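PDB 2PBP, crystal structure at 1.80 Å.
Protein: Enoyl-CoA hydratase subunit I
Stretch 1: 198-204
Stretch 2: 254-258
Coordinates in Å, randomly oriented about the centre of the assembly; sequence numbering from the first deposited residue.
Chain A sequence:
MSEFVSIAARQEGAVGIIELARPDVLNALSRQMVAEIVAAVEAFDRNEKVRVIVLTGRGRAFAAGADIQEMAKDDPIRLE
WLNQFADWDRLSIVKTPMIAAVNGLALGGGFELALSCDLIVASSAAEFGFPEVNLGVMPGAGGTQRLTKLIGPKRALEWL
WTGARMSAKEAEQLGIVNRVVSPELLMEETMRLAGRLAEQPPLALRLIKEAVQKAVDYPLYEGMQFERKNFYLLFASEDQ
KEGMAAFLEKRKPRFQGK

Stretch 1, residues 198-204: AEQPPLA
Stretch 2 (254-258) RFQGK

The C-terminal tail of the chain, Arg254 to Lys258, has no regular secondary structure and lies along the start of a helix. The two segments run in nearly the same direction, 23° apart, with the CA atoms of Pro201 and Phe255 5.4 Å apart and those of Pro202 and Gly257 5.0 Å apart. No direct hydrogen bond joins them; packing and two bridging waters make the contact, which buries 323 Å² in all.

Phe255 is the centrepiece. Its backbone is extended (phi/psi -71/140) and its CA-to-CB bond points toward the other stretch; chi1 of -58° (m) and chi2 of -63° present one ring face to Pro201. That proline, at the N-cap position with phi/psi -67/116, has a C-gamma exo pucker. Its CG stands 3.3 Å from the centroid of the Phe255 ring, 11° off the ring normal, forming a CH-pi contact, and CG is also 3.3 Å from Phe255 CE2. A proline suits this place because its compact, rigid ring can lay the CG methylene flat against an aromatic face. At the ring edge, Glu199 O lies 3.4 Å from Phe255 CD2.

The same carbonyl serves a second purpose. Water 1 donates to Glu199 O at 2.8 Å and accepts from Phe255 N at 3.0 Å, linking the two backbones beside the buried ring. Farther out, Glu199 folds its side chain through chi1 -69°, chi2 -62° and chi3 -65°, while Arg254 takes m, m, t for its first three chi angles with chi4 178°. Both ends come nearer the opposing stretch than their CA-to-CB directions suggest. Water 2 then donates to Glu199 OE1 at 2.7 Å and accepts from Arg254 NH1 at 2.9 Å, so these exposed, oppositely charged groups are joined through solvent.

Pro202 opens the helix (-54/-43), where the lack of an amide hydrogen costs little because a first-turn nitrogen has no preceding helical carbonyl to bond. Its CD is 4.1 Å from Phe255 CB, and its CG is 3.8 Å from Gly257 CA. Gly257 adopts phi/psi 74/34, a positive phi that favours glycine; an ideal CB would lie only 3.4 Å from Pro202 CG, a tight fit. Leu203 (-67/-37; chi1 -69°, chi2 161°, m and t) extends CD1 to 3.8 Å from Lys258 C, covering the terminal backbone with a methyl. The Lys258 side chain, p then t, t, t, starts away from the helix, leaving its long, charged chain exposed.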

ATOM      1  N   ALA A 198      18.479   6.082   4.033  1.00  6.07           N
ATOM      2  CA  ALA A 198      19.342   7.091   3.424  1.00  9.39           C
ATOM      3  C   ALA A 198      20.274   6.469   2.379  1.00  9.64           C
ATOM      4  O   ALA A 198      20.835   7.177   1.544  1.00 11.49           O
ATOM      5  CB  ALA A 198      20.161   7.802   4.500  1.00  8.93           C
ATOM      6  N   GLU A 199      20.442   5.150   2.432  1.00  7.60           N
ATOM      7  CA  GLU A 199      21.307   4.448   1.482  1.00  7.70           C
ATOM      8  C   GLU A 199      20.552   4.027   0.224  1.00  7.67           C
ATOM      9  O   GLU A 199      21.153   3.555  -0.744  1.00  5.53           O
ATOM     10  CB  GLU A 199      21.933   3.213   2.136  1.00 12.86           C
ATOM     11  CG  GLU A 199      22.951   3.536   3.214  1.00 17.99           C
ATOM     12  CD  GLU A 199      24.144   4.297   2.673  1.00 24.60           C
ATOM     13  OE1 GLU A 199      24.898   3.723   1.855  1.00 26.27           O
ATOM     14  OE2 GLU A 199      24.328   5.471   3.063  1.00 28.20           O
ATOM     15  N   GLN A 200      19.235   4.192   0.246  1.00  5.26           N
ATOM     16  CA  GLN A 200      18.393   3.843  -0.894  1.00  6.30           C
ATOM     17  C   GLN A 200      18.415   5.011  -1.883  1.00  5.31           C
ATOM     18  O   GLN A 200      18.904   6.092  -1.552  1.00  6.91           O
ATOM     19  CB  GLN A 200      16.959   3.582  -0.421  1.00  5.84           C
ATOM     20  CG  GLN A 200      16.807   2.342   0.457  1.00  7.89           C
ATOM     21  CD  GLN A 200      17.159   1.064  -0.284  1.00  7.30           C
ATOM     22  OE1 GLN A 200      18.327   0.798  -0.568  1.00  8.78           O
ATOM     23  NE2 GLN A 200      16.144   0.272  -0.611  1.00  6.81           N
ATOM     24  N   PRO A 201      17.899   4.807  -3.108  1.00  5.70           N
ATOM     25  CA  PRO A 201      17.874   5.870  -4.124  1.00  7.25           C
ATOM     26  C   PRO A 201      16.919   6.978  -3.686  1.00  4.29           C
ATOM     27  O   PRO A 201      15.722   6.750  -3.574  1.00  6.56           O
ATOM     28  CB  PRO A 201      17.355   5.152  -5.375  1.00  6.84           C
ATOM     29  CG  PRO A 201      17.620   3.694  -5.105  1.00  8.43           C
ATOM     30  CD  PRO A 201      17.325   3.562  -3.642  1.00  7.33           C
ATOM     31  N   PRO A 202      17.435   8.196  -3.442  1.00  4.61           N
ATOM     32  CA  PRO A 202      16.570   9.305  -3.011  1.00  4.30           C
ATOM     33  C   PRO A 202      15.374   9.576  -3.931  1.00  6.35           C
ATOM     34  O   PRO A 202      14.258   9.810  -3.455  1.00  6.48           O
ATOM     35  CB  PRO A 202      17.536  10.489  -2.947  1.00  6.17           C
ATOM     36  CG  PRO A 202      18.843   9.835  -2.577  1.00  6.72           C
ATOM     37  CD  PRO A 202      18.845   8.617  -3.488  1.00  2.82           C
ATOM     38  N   LEU A 203      15.605   9.547  -5.242  1.00  4.86           N
ATOM     39  CA  LEU A 203      14.531   9.799  -6.202  1.00  5.90           C
ATOM     40  C   LEU A 203      13.500   8.675  -6.158  1.00  5.45           C
ATOM     41  O   LEU A 203      12.298   8.917  -6.286  1.00  3.52           O
ATOM     42  CB  LEU A 203      15.101   9.938  -7.618  1.00  5.30           C
ATOM     43  CG  LEU A 203      15.935  11.198  -7.863  1.00  7.32           C
ATOM     44  CD1 LEU A 203      16.809  11.008  -9.095  1.00  9.28           C
ATOM     45  CD2 LEU A 203      15.016  12.405  -8.022  1.00  9.48           C
ATOM     46  N   ALA A 204      13.970   7.446  -5.970  1.00  5.44           N
ATOM     47  CA  ALA A 204      13.061   6.311  -5.893  1.00  5.78           C
ATOM     48  C   ALA A 204      12.189   6.430  -4.641  1.00  5.28           C
ATOM     49  O   ALA A 204      10.977   6.241  -4.715  1.00  4.85           O
ATOM     50  CB  ALA A 204      13.846   4.994  -5.882  1.00  5.51           C
ATOM     51  N   ARG A 254      25.731   2.689  -5.191  1.00  8.44           N
ATOM     52  CA  ARG A 254      26.131   3.920  -4.518  1.00  8.40           C
ATOM     53  C   ARG A 254      25.293   5.057  -5.098  1.00  8.01           C
ATOM     54  O   ARG A 254      25.738   5.784  -5.984  1.00 10.07           O
ATOM     55  CB  ARG A 254      27.625   4.174  -4.755  1.00  9.16           C
ATOM     56  CG  ARG A 254      28.523   3.001  -4.354  1.00 11.28           C
ATOM     57  CD  ARG A 254      28.426   2.709  -2.861  1.00 12.79           C
ATOM     58  NE  ARG A 254      29.165   1.506  -2.478  1.00 11.78           N
ATOM     59  CZ  ARG A 254      29.264   1.052  -1.231  1.00 16.33           C
ATOM     60  NH1 ARG A 254      28.670   1.700  -0.236  1.00 16.67           N
ATOM     61  NH2 ARG A 254      29.955  -0.051  -0.977  1.00 17.09           N
ATOM     62  N   PHE A 255      24.073   5.200  -4.595  1.00  8.08           N
ATOM     63  CA  PHE A 255      23.158   6.224  -5.090  1.00  6.31           C
ATOM     64  C   PHE A 255      23.554   7.640  -4.691  1.00  8.79           C
ATOM     65  O   PHE A 255      23.988   7.881  -3.565  1.00  8.57           O
ATOM     66  CB  PHE A 255      21.743   5.895  -4.619  1.00  7.29           C
ATOM     67  CG  PHE A 255      21.267   4.536  -5.068  1.00  6.92           C
ATOM     68  CD1 PHE A 255      21.122   4.250  -6.421  1.00  7.56           C
ATOM     69  CD2 PHE A 255      20.990   3.537  -4.139  1.00  7.54           C
ATOM     70  CE1 PHE A 255      20.706   2.986  -6.849  1.00  7.98           C
ATOM     71  CE2 PHE A 255      20.574   2.267  -4.554  1.00  9.50           C
ATOM     72  CZ  PHE A 255      20.432   1.992  -5.912  1.00  6.69           C
ATOM     73  N   GLN A 256      23.388   8.575  -5.624  1.00  6.01           N
ATOM     74  CA  GLN A 256      23.756   9.966  -5.388  1.00  8.21           C
ATOM     75  C   GLN A 256      22.589  10.952  -5.459  1.00  8.96           C
ATOM     76  O   GLN A 256      22.784  12.157  -5.326  1.00 11.42           O
ATOM     77  CB  GLN A 256      24.842  10.378  -6.388  1.00  9.23           C
ATOM     78  CG  GLN A 256      26.080   9.486  -6.328  1.00 16.30           C
ATOM     79  CD  GLN A 256      27.273  10.078  -7.057  1.00 22.19           C
ATOM     80  OE1 GLN A 256      27.702  11.191  -6.762  1.00 26.06           O
ATOM     81  NE2 GLN A 256      27.820   9.328  -8.007  1.00 24.72           N
ATOM     82  N   GLY A 257      21.380  10.444  -5.674  1.00  9.02           N
ATOM     83  CA  GLY A 257      20.222  11.317  -5.742  1.00  8.63           C
ATOM     84  C   GLY A 257      20.128  12.125  -7.022  1.00  8.68           C
ATOM     85  O   GLY A 257      19.667  13.266  -7.009  1.00  9.49           O
ATOM     86  N   LYS A 258      20.570  11.535  -8.130  1.00  8.65           N
ATOM     87  CA  LYS A 258      20.522  12.195  -9.432  1.00  7.88           C
ATOM     88  C   LYS A 258      20.350  11.142 -10.522  1.00  8.48           C
ATOM     89  O   LYS A 258      20.348   9.941 -10.178  1.00 13.93           O
ATOM     90  CB  LYS A 258      21.806  12.992  -9.676  1.00 10.60           C
ATOM     91  CG  LYS A 258      23.068  12.146  -9.722  1.00 14.47           C
ATOM     92  CD  LYS A 258      24.309  13.017  -9.818  1.00 17.30           C
ATOM     93  CE  LYS A 258      25.580  12.183  -9.848  1.00 19.33           C
ATOM     94  NZ  LYS A 258      26.798  13.043  -9.830  1.00 18.44           N
TER
HETATM   95  O   HOH W   1      23.635   4.007  -1.842  1.00  9.74           O
HETATM   96  O   HOH W   2      26.370   3.521  -0.391  1.00 34.26           O